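Local coordinates for PcaV transcriptional regulator (Streptomyces coelicolor, PDB 4FHT), which regulates transcription as a MarR-family winged-helix protein, probably by binding DNA as a dimer, and binds the aromatic ligand 3,4-dihydroxybenzoate, at the interface of chains A and B. Numbering follows the deposited sequence. Chains: chain A/B, PcaV transcriptional regulator.

Contact 1: the interface of chains A and B. Residues chain A 4-7; chain B 45, 48-49, 106.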
# COMPACT_ATOMS: atom_id res chain seq x y z
N MET A 4 -26.72 -9.44 3.02
CA MET A 4 -27.51 -9.27 4.23
C MET A 4 -26.67 -8.68 5.36
O MET A 4 -27.09 -7.73 6.03
CB MET A 4 -28.12 -10.60 4.68
CG MET A 4 -28.89 -10.53 5.98
SD MET A 4 -29.29 -12.17 6.62
CE MET A 4 -30.13 -12.89 5.21
N ALA A 5 -25.49 -9.25 5.57
CA ALA A 5 -24.62 -8.83 6.67
C ALA A 5 -23.33 -8.19 6.17
O ALA A 5 -22.60 -8.78 5.37
CB ALA A 5 -24.31 -10.01 7.57
N ALA A 6 -23.06 -6.98 6.65
CA ALA A 6 -21.82 -6.29 6.33
C ALA A 6 -20.72 -6.68 7.31
O ALA A 6 -20.99 -7.07 8.45
CB ALA A 6 -22.04 -4.78 6.35
N VAL A 7 -19.47 -6.57 6.87
CA VAL A 7 -18.34 -6.89 7.73
C VAL A 7 -17.73 -5.63 8.31
O VAL A 7 -17.91 -4.53 7.77
CB VAL A 7 -17.26 -7.69 6.98
CG1 VAL A 7 -17.81 -9.03 6.51
CG2 VAL A 7 -16.72 -6.88 5.80
N ASN B 45 -19.57 -3.07 0.50
CA ASN B 45 -19.80 -3.38 1.90
C ASN B 45 -20.39 -2.22 2.68
O ASN B 45 -21.22 -2.41 3.57
CB ASN B 45 -18.51 -3.86 2.57
CG ASN B 45 -18.73 -4.30 4.00
OD1 ASN B 45 -19.23 -5.40 4.24
ND2 ASN B 45 -18.38 -3.45 4.95
N VAL B 48 -24.02 -2.12 2.16
CA VAL B 48 -24.71 -3.20 2.84
C VAL B 48 -25.00 -2.79 4.28
O VAL B 48 -26.09 -3.04 4.81
CB VAL B 48 -23.89 -4.50 2.83
CG1 VAL B 48 -24.55 -5.57 3.69
CG2 VAL B 48 -23.71 -5.00 1.40
N ALA B 49 -24.02 -2.14 4.91
CA ALA B 49 -24.14 -1.70 6.29
C ALA B 49 -25.25 -0.66 6.46
O ALA B 49 -26.21 -0.88 7.19
CB ALA B 49 -22.81 -1.15 6.79
N HIS B 106 -21.06 -8.98 -3.39
CA HIS B 106 -20.60 -8.72 -2.03
C HIS B 106 -20.57 -10.01 -1.21
O HIS B 106 -19.56 -10.32 -0.57
CB HIS B 106 -21.49 -7.69 -1.34
CG HIS B 106 -21.15 -7.47 0.10
ND1 HIS B 106 -21.78 -8.15 1.12
CD2 HIS B 106 -20.24 -6.66 0.69
CE1 HIS B 106 -21.27 -7.76 2.28
NE2 HIS B 106 -20.34 -6.86 2.05

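Contact 2: the interface of chains A and B. Residues chain A 14-15, 17-18, 21; chain B 21, 24.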
# COMPACT_ATOMS: atom_id res chain seq x y z
N GLY A 14 -6.24 -6.26 4.91
CA GLY A 14 -6.11 -5.65 3.60
C GLY A 14 -6.67 -4.25 3.55
O GLY A 14 -6.14 -3.38 2.86
N HIS A 15 -7.75 -4.01 4.30
CA HIS A 15 -8.34 -2.68 4.39
C HIS A 15 -7.36 -1.72 5.05
O HIS A 15 -7.14 -0.61 4.57
CB HIS A 15 -9.65 -2.72 5.16
CG HIS A 15 -10.27 -1.38 5.37
ND1 HIS A 15 -10.82 -0.64 4.34
CD2 HIS A 15 -10.43 -0.63 6.49
CE1 HIS A 15 -11.29 0.50 4.81
NE2 HIS A 15 -11.07 0.53 6.11
N ALA A 17 -4.16 -2.22 5.28
CA ALA A 17 -2.97 -2.16 4.43
C ALA A 17 -3.10 -1.08 3.37
O ALA A 17 -2.16 -0.31 3.15
CB ALA A 17 -2.72 -3.52 3.78
N ARG A 18 -4.25 -1.04 2.70
CA ARG A 18 -4.48 -0.03 1.67
C ARG A 18 -4.41 1.37 2.24
O ARG A 18 -3.77 2.26 1.67
CB ARG A 18 -5.84 -0.23 0.98
CG ARG A 18 -6.22 0.97 0.11
CD ARG A 18 -7.50 0.75 -0.69
NE ARG A 18 -8.69 0.65 0.14
CZ ARG A 18 -9.30 1.68 0.71
NH1 ARG A 18 -8.82 2.91 0.58
NH2 ARG A 18 -10.39 1.49 1.45
N GLN A 21 -0.86 2.46 3.13
CA GLN A 21 -0.07 2.78 1.94
C GLN A 21 -0.50 4.10 1.30
O GLN A 21 0.34 4.83 0.77
CB GLN A 21 -0.11 1.62 0.93
CG GLN A 21 0.59 1.91 -0.40
CD GLN A 21 2.05 2.30 -0.24
OE1 GLN A 21 2.68 1.99 0.77
NE2 GLN A 21 2.59 2.96 -1.25
N GLN B 21 1.06 -3.80 1.44
CA GLN B 21 0.04 -3.55 0.43
C GLN B 21 0.31 -4.37 -0.82
O GLN B 21 -0.62 -4.82 -1.49
CB GLN B 21 -0.06 -2.06 0.10
CG GLN B 21 -1.00 -1.73 -1.07
CD GLN B 21 -2.43 -2.23 -0.86
OE1 GLN B 21 -2.84 -2.56 0.25
NE2 GLN B 21 -3.20 -2.28 -1.94
N HIS B 24 -0.89 -7.67 0.14
CA HIS B 24 -2.35 -7.59 0.08
C HIS B 24 -2.85 -7.76 -1.35
O HIS B 24 -3.74 -8.57 -1.62
CB HIS B 24 -2.82 -6.24 0.63
CG HIS B 24 -4.29 -6.01 0.49
ND1 HIS B 24 -4.82 -4.75 0.32
CD2 HIS B 24 -5.34 -6.86 0.50
CE1 HIS B 24 -6.14 -4.83 0.23
NE2 HIS B 24 -6.48 -6.11 0.34

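Contact 3: the interface of chains A and B. Residues chain A 20, 23, 119-120, 123; chain B 139-140, 142-143.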
# COMPACT_ATOMS: atom_id res chain seq x y z
N LEU A 20 -2.94 2.40 4.99
CA LEU A 20 -1.59 2.71 5.43
C LEU A 20 -0.72 3.15 4.25
O LEU A 20 0.06 4.10 4.36
CB LEU A 20 -0.95 1.51 6.13
CG LEU A 20 0.48 1.71 6.62
CD1 LEU A 20 0.55 2.79 7.69
CD2 LEU A 20 1.07 0.40 7.13
N ALA A 23 -1.71 6.61 3.04
CA ALA A 23 -1.12 7.57 3.97
C ALA A 23 0.36 7.73 3.69
O ALA A 23 0.90 8.84 3.75
CB ALA A 23 -1.34 7.11 5.41
N VAL A 119 6.87 11.79 11.94
CA VAL A 119 5.45 12.09 11.79
C VAL A 119 4.65 10.79 11.75
O VAL A 119 3.62 10.66 12.41
CB VAL A 119 5.17 12.88 10.50
CG1 VAL A 119 3.68 12.97 10.23
CG2 VAL A 119 5.79 14.27 10.59
N PHE A 120 5.15 9.83 10.98
CA PHE A 120 4.49 8.55 10.80
C PHE A 120 4.37 7.77 12.11
O PHE A 120 3.35 7.15 12.38
CB PHE A 120 5.27 7.71 9.78
CG PHE A 120 4.41 7.10 8.71
CD1 PHE A 120 3.05 6.94 8.90
CD2 PHE A 120 4.97 6.68 7.52
CE1 PHE A 120 2.26 6.37 7.92
CE2 PHE A 120 4.18 6.11 6.53
CZ PHE A 120 2.83 5.95 6.74
N PRO A 123 2.29 8.76 16.57
CA PRO A 123 1.18 8.19 17.34
C PRO A 123 1.56 7.02 18.24
O PRO A 123 0.75 6.64 19.10
CB PRO A 123 0.21 7.71 16.25
CG PRO A 123 0.49 8.60 15.10
CD PRO A 123 1.97 8.83 15.13
N VAL B 139 -1.08 4.43 13.04
CA VAL B 139 -0.01 4.88 12.15
C VAL B 139 -0.60 5.42 10.85
O VAL B 139 -0.14 6.42 10.32
CB VAL B 139 1.01 3.76 11.87
CG1 VAL B 139 1.98 4.18 10.78
CG2 VAL B 139 1.77 3.42 13.14
N ALA B 140 -1.65 4.76 10.37
CA ALA B 140 -2.33 5.21 9.15
C ALA B 140 -2.97 6.58 9.35
O ALA B 140 -3.06 7.37 8.42
CB ALA B 140 -3.37 4.19 8.71
N ALA B 142 -1.82 8.98 11.02
CA ALA B 142 -0.80 10.02 11.12
C ALA B 142 -0.90 10.97 9.93
O ALA B 142 -0.45 12.11 10.00
CB ALA B 142 0.58 9.41 11.20
N ALA B 143 -1.50 10.49 8.84
CA ALA B 143 -1.80 11.34 7.70
C ALA B 143 -2.93 12.30 8.06
O ALA B 143 -4.11 11.93 8.04
CB ALA B 143 -2.18 10.49 6.50

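Contact 1: the interface of chains A and B
An arm-exchange interface is formed where the extended N-terminal segment of chain A, A:Ala6 and A:Val7 above all, lies across two helices of chain B and ties the subunits together well away from the dimer centre. B:Asn45 grips the backbone of A:Val7 with both ends of its side-chain amide. The backbone N of A:Val7 donates to the amide oxygen OD1 of B:Asn45 over 2.9 Å, nearly straight at 168° and in the carbonyl plane on a lone pair. In return B:Asn45 ND2 reaches the carbonyl O of A:Val7 at 3.1 Å, more bent and tilted from that carbonyl's plane. OD1 also accepts from NE2 of B:His106, 2.9 Å away, so two donors hold it and the imidazole helps to fix the rotation of the amide. With its CG anti to the backbone N (chi1 175°), B:His106 points its ring edge at the arm, its CE1 lying 3.5 Å from A:Ala5 O, while CG2 of B:Val48 covers one ring face. Next to the polar pairing, the methyl of A:Ala6 rests 3.7 Å from CG1 of B:Val48 and also packs against B:Ala49. CG2 of A:Val7 packs on B:Asn45 CG at 3.7 Å, the two side chains crossing nearly at right angles. The arm, which loses order towards A:Met4, precedes the 3-10 helix 9-11 of its own chain and runs over helices 38-49 and 100-121 of the partner.

Contact 2: the interface of chains A and B
A:Gln21 and B:Gln21 meet across the two-fold axis through their aliphatic stems, CB to CB at 3.8 Å. The side chains cross nearly at right angles, yet their amide planes are 15° apart. Each stem bends at chi2 (57° in B:Gln21), which turns the amide of B:Gln21 back over helix 13-32 of chain A, its CD 3.9 Å from A:Arg18 CA. Farther out, CA of A:Gly14 sits over the centre of the B:His24 imidazole, 3.3 Å from the ring centroid, a CH-pi contact that the absence of a side chain permits. At the polar rim B:His24 ND1 donates in its ring plane to OE1 of B:Gln21 (3.0 Å, 164°), holding the amide that faces A:Arg18. The carbonyl O of A:Gly14 lies 3.2 Å from the same ND1 but above the ring plane, so any hydrogen bond there is doubtful. With an alanine in place of B:His24, OE1 of B:Gln21 would probably lose its donor, leaving the amide freer to turn and A:Gly14 without its ring. A:His15, A:Arg18 and B:His24 are positions that bind 3,4-dihydroxybenzoate, so ligand-binding residues lie close to this interface. All these residues lie on the first long helix of either subunit, packed against its own symmetry mate.

Contact 3: the interface of chains A and B
B:Val139 meets A:Phe120 and A:Leu20 in the helical dimerisation region typical of MarR-family regulators. From its CB, 4.1 Å from the carbonyl O of A:Phe120, the valine forks into two methyls. CG2 stays beside that same carbonyl, whereas CG1, anti to the backbone N (chi1 171°), extends between the phenylalanine and the leucine. There CG1 stands above the plane of the A:Phe120 ring at its CD1-CE1 side, 3.5 Å from CD1, and touches CD1 of A:Leu20 at 3.7 Å. The carbonyl O of B:Val139 approaches the same side of the ring differently, in the ring plane at its edge, 3.4 Å from CE1; it would face the weakly positive rim hydrogens rather than the pi cloud. A:Phe120 has an unusual chi1 of -132°, well away from a staggered value, and the packing of the valine against the ring probably helps to hold it there. Past the helix end, the methyl of B:Ala142 fits against the backbone of helix 100-121, 3.5 Å from A:Val119 O, with CG of A:Pro123 on its flank. Nearer helix 13-32, A:Ala23 CB lies 3.5 Å from the carbonyl O of B:Ala140 and also faces B:Ala143, which is poorly ordered.

Contact 2 reaches the two-fold axis at its glutamine pair, and its C-alpha centre is about 14 Å from that of contact 3; both use helix 13-32 of chain A. The centre of contact 1, where the chain A arm reaches the partner, is about 20 Å and 28 Å from theirs. Helix 100-121 serves contact 1 from chain B and contact 3 from chain A, so by symmetry each copy serves both kinds of site. Since every contact has a symmetry twin, the dimer is joined both centrally and by exchanged arms, an arrangement that could couple the ligand-binding residues at contact 2 to the placement of the DNA-binding regions.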